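Local coordinates for Lin1840 protein (Listeria innocua serovar 6a, PDB 4ZOC), which probably hydrolyses terminal, non-reducing beta-D-glucosyl residues, releasing beta-D-glucose, as a family 3 beta-glucosidase involved in beta-1,2-glucan metabolism, at residues F554-Q560 against I590-Y596. The protein carries 2 engineered substitutions. Sequence-based numbering, arbitrary orientation.
Sequences FPQTTGQ and IPNEPFY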
ATOM      1  N   PHE A 554      11.227   5.737  10.658  1.00  6.82           N
ATOM      2  CA  PHE A 554      11.673   4.387  11.031  1.00  7.43           C
ATOM      3  C   PHE A 554      10.469   3.650  11.640  1.00  8.30           C
ATOM      4  O   PHE A 554      10.038   3.985  12.735  1.00  7.76           O
ATOM      5  CB  PHE A 554      12.835   4.469  12.033  1.00  7.50           C
ATOM      6  CG  PHE A 554      14.191   4.572  11.351  1.00  6.20           C
ATOM      7  CD1 PHE A 554      14.385   5.445  10.312  1.00  7.81           C
ATOM      8  CD2 PHE A 554      15.225   3.721  11.689  1.00  7.58           C
ATOM      9  CE1 PHE A 554      15.580   5.496   9.631  1.00  6.99           C
ATOM     10  CE2 PHE A 554      16.457   3.766  11.026  1.00  5.97           C
ATOM     11  CZ  PHE A 554      16.619   4.707  10.012  1.00  6.84           C
ATOM     12  N   PRO A 555       9.901   2.654  10.879  1.00  9.46           N
ATOM     13  CA  PRO A 555       8.745   1.990  11.438  1.00  7.72           C
ATOM     14  C   PRO A 555       8.973   1.225  12.708  1.00  5.69           C
ATOM     15  O   PRO A 555      10.048   0.717  13.021  1.00  7.02           O
ATOM     16  CB  PRO A 555       8.267   1.070  10.311  1.00  8.01           C
ATOM     17  CG  PRO A 555       8.897   1.619   9.044  1.00  7.60           C
ATOM     18  CD  PRO A 555      10.216   2.127   9.561  1.00  8.55           C
ATOM     19  N   GLN A 556       7.858   1.120  13.451  1.00  7.91           N
ATOM     20  CA  GLN A 556       7.760   0.209  14.601  1.00  7.48           C
ATOM     21  C   GLN A 556       8.062  -1.221  14.212  1.00  6.52           C
ATOM     22  O   GLN A 556       8.783  -1.926  14.910  1.00  8.90           O
ATOM     23  CB  GLN A 556       6.368   0.248  15.265  1.00  6.99           C
ATOM     24  CG  GLN A 556       5.913   1.559  15.889  1.00  8.01           C
ATOM     25  CD  GLN A 556       6.621   1.832  17.237  1.00  8.15           C
ATOM     26  OE1 GLN A 556       7.130   0.929  17.945  1.00  8.99           O
ATOM     27  NE2 GLN A 556       6.554   3.073  17.638  1.00  8.90           N
ATOM     28  N   THR A 557       7.467  -1.672  13.118  1.00  5.82           N
ATOM     29  CA  THR A 557       7.623  -3.006  12.572  1.00  6.93           C
ATOM     30  C   THR A 557       7.234  -2.937  11.090  1.00  6.38           C
ATOM     31  O   THR A 557       6.602  -1.950  10.662  1.00  6.47           O
ATOM     32  CB  THR A 557       6.710  -4.009  13.307  1.00  7.03           C
ATOM     33  OG1 THR A 557       7.025  -5.355  12.958  1.00  7.19           O
ATOM     34  CG2 THR A 557       5.232  -3.667  13.092  1.00  7.67           C
ATOM     35  N   THR A 558       7.605  -3.944  10.306  1.00  6.03           N
ATOM     36  CA  THR A 558       7.376  -4.002   8.864  1.00  5.96           C
ATOM     37  C   THR A 558       5.905  -3.709   8.522  1.00  5.93           C
ATOM     38  O   THR A 558       5.591  -2.987   7.579  1.00  5.44           O
ATOM     39  CB  THR A 558       7.810  -5.427   8.335  1.00  6.46           C
ATOM     40  OG1 THR A 558       9.258  -5.508   8.440  1.00  7.24           O
ATOM     41  CG2 THR A 558       7.424  -5.590   6.935  1.00  6.81           C
ATOM     42  N   GLY A 559       5.004  -4.302   9.299  1.00  7.17           N
ATOM     43  CA  GLY A 559       3.587  -4.140   9.053  1.00  6.08           C
ATOM     44  C   GLY A 559       2.982  -2.775   9.350  1.00  5.91           C
ATOM     45  O   GLY A 559       1.815  -2.571   9.017  1.00  6.11           O
ATOM     46  N   GLN A 560       3.730  -1.847   9.879  1.00  5.68           N
ATOM     47  CA  GLN A 560       3.300  -0.463   9.992  1.00  6.35           C
ATOM     48  C   GLN A 560       3.396   0.290   8.638  1.00  5.57           C
ATOM     49  O   GLN A 560       2.899   1.392   8.471  1.00  5.27           O
ATOM     50  CB  GLN A 560       4.137   0.243  11.054  1.00  7.62           C
ATOM     51  CG  GLN A 560       3.443   1.531  11.555  1.00  6.05           C
ATOM     52  CD  GLN A 560       4.261   2.293  12.600  1.00  6.82           C
ATOM     53  OE1 GLN A 560       5.497   2.410  12.503  1.00  6.69           O
ATOM     54  NE2 GLN A 560       3.589   2.706  13.679  1.00  6.98           N
ATOM     55  N   ILE A 590       0.669  -2.380  18.067  1.00  9.34           N
ATOM     56  CA  ILE A 590       1.776  -1.385  18.001  1.00  9.08           C
ATOM     57  C   ILE A 590       1.210   0.018  18.090  1.00  9.65           C
ATOM     58  O   ILE A 590       0.006   0.229  17.839  1.00 11.24           O
ATOM     59  CB  ILE A 590       2.567  -1.478  16.695  1.00  7.51           C
ATOM     60  CG1 ILE A 590       1.670  -1.258  15.481  1.00  6.90           C
ATOM     61  CG2 ILE A 590       3.355  -2.787  16.595  1.00  8.65           C
ATOM     62  CD1 ILE A 590       2.469  -0.920  14.178  1.00  7.93           C
ATOM     63  N   PRO A 591       2.030   0.968  18.456  1.00  8.73           N
ATOM     64  CA  PRO A 591       1.655   2.389  18.286  1.00  9.29           C
ATOM     65  C   PRO A 591       1.441   2.836  16.864  1.00  8.42           C
ATOM     66  O   PRO A 591       1.985   2.256  15.895  1.00 10.03           O
ATOM     67  CB  PRO A 591       2.843   3.129  18.898  1.00 10.07           C
ATOM     68  CG  PRO A 591       3.513   2.118  19.757  1.00 10.60           C
ATOM     69  CD  PRO A 591       3.406   0.883  18.932  1.00  9.19           C
ATOM     70  N   ASN A 592       0.650   3.897  16.739  1.00  8.81           N
ATOM     71  CA  ASN A 592       0.466   4.588  15.466  1.00  8.30           C
ATOM     72  C   ASN A 592       1.709   5.302  15.046  1.00  8.06           C
ATOM     73  O   ASN A 592       2.012   5.439  13.835  1.00  9.06           O
ATOM     74  CB  ASN A 592      -0.659   5.635  15.540  1.00  9.98           C
ATOM     75  CG  ASN A 592      -2.070   5.027  15.538  1.00 12.36           C
ATOM     76  OD1 ASN A 592      -2.289   3.893  15.865  1.00 12.19           O
ATOM     77  ND2 ASN A 592      -3.052   5.880  15.257  1.00 14.93           N
ATOM     78  N   GLU A 593       2.442   5.806  16.011  1.00  8.47           N
ATOM     79  CA  GLU A 593       3.642   6.564  15.687  1.00  9.63           C
ATOM     80  C   GLU A 593       4.717   5.650  15.198  1.00  8.02           C
ATOM     81  O   GLU A 593       4.833   4.537  15.670  1.00  6.02           O
ATOM     82  CB  GLU A 593       4.184   7.245  16.940  1.00 12.33           C
ATOM     83  CG  GLU A 593       3.254   8.329  17.437  1.00 13.46           C
ATOM     84  CD  GLU A 593       2.091   7.828  18.317  1.00 14.56           C
ATOM     85  OE1 GLU A 593       1.976   6.626  18.651  1.00 12.03           O
ATOM     86  OE2 GLU A 593       1.243   8.680  18.605  1.00 17.82           O
ATOM     87  N   PRO A 594       5.556   6.118  14.233  1.00  8.32           N
ATOM     88  CA  PRO A 594       6.749   5.365  13.887  1.00  6.86           C
ATOM     89  C   PRO A 594       7.699   5.329  15.098  1.00  7.93           C
ATOM     90  O   PRO A 594       7.528   6.120  16.044  1.00  7.51           O
ATOM     91  CB  PRO A 594       7.354   6.180  12.710  1.00  6.24           C
ATOM     92  CG  PRO A 594       6.910   7.571  13.023  1.00  7.47           C
ATOM     93  CD  PRO A 594       5.522   7.438  13.631  1.00  7.91           C
ATOM     94  N   PHE A 595       8.635   4.396  15.100  1.00  9.81           N
ATOM     95  CA  PHE A 595       9.591   4.322  16.187  1.00  8.53           C
ATOM     96  C   PHE A 595      10.383   5.617  16.291  1.00  7.44           C
ATOM     97  O   PHE A 595      10.644   6.156  17.376  1.00  6.61           O
ATOM     98  CB  PHE A 595      10.492   3.095  16.057  1.00  9.10           C
ATOM     99  CG  PHE A 595      11.281   2.834  17.310  1.00  9.70           C
ATOM    100  CD1 PHE A 595      10.642   2.258  18.386  1.00  9.62           C
ATOM    101  CD2 PHE A 595      12.637   3.141  17.400  1.00  8.01           C
ATOM    102  CE1 PHE A 595      11.303   2.053  19.548  1.00 11.36           C
ATOM    103  CE2 PHE A 595      13.332   2.924  18.554  1.00 11.39           C
ATOM    104  CZ  PHE A 595      12.641   2.363  19.641  1.00 12.43           C
ATOM    105  N   TYR A 596      10.810   6.136  15.159  1.00  7.82           N
ATOM    106  CA  TYR A 596      11.373   7.499  15.090  1.00  7.91           C
ATOM    107  C   TYR A 596      10.781   8.262  13.883  1.00  7.14           C
ATOM    108  O   TYR A 596      10.561   7.677  12.811  1.00  7.23           O
ATOM    109  CB  TYR A 596      12.895   7.471  14.835  1.00  9.11           C
ATOM    110  CG  TYR A 596      13.743   6.734  15.891  1.00  8.31           C
ATOM    111  CD1 TYR A 596      13.807   7.220  17.182  1.00  8.32           C
ATOM    112  CD2 TYR A 596      14.582   5.657  15.548  1.00  7.94           C
ATOM    113  CE1 TYR A 596      14.613   6.623  18.126  1.00  9.44           C
ATOM    114  CE2 TYR A 596      15.419   5.071  16.478  1.00  8.32           C
ATOM    115  CZ  TYR A 596      15.414   5.548  17.780  1.00  8.95           C
ATOM    116  OH  TYR A 596      16.253   4.974  18.749  1.00 10.98           O
TER
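A classic beta bulge pins these two loop segments together in the C-terminal domain of this family 3 glycoside hydrolase. Phe595 and Tyr596 both face Phe554, and Phe554 with Tyr596 forms a single antiparallel, hydrogen-bonded bridge. Phe554 N donates to Tyr596 O (3.0 Å), while Phe554 O takes two weak bonds, from Tyr596 N at 3.3 Å and from Phe595 N at 2.8 Å. Look next at how the aromatic side chains leave the bulge. Phe554 starts toward the partner segment, but its m rotamer carries the ring away; Phe554 CB lies at the edge of the Tyr596 ring, 4.1 Å from Tyr596 CD2. Tyr596, also m, sends its hydroxyl to Glu379, and Phe595, in t, lies on helix 513-517. Together they tie the loop to the domain's central sheet and that helix.

Beyond the bulge, two glutamines replace backbone pairing. Gln556 folds back through m, m torsions, whereas Gln560, at the end of the short 3-10 segment 558-560, is fully extended (t, t). Both amides therefore reach one carbonyl. Ile590 CD1 packs against Gln560 CG at 3.7 Å and Thr557 CG2 at 4.0 Å, covering the aliphatic part of Gln560. A second subunit borders this side: its Ala478 packs on Ile590, and Arg146 of that subunit hydrogen-bonds to Gly559 O. The Gln560 amide is held through both its atoms: OE1 accepts from the backbone Gln556 N (2.9 Å), and Gln560 NE2 shares Glu593 O with Gln556 NE2, each at 3.0 Å.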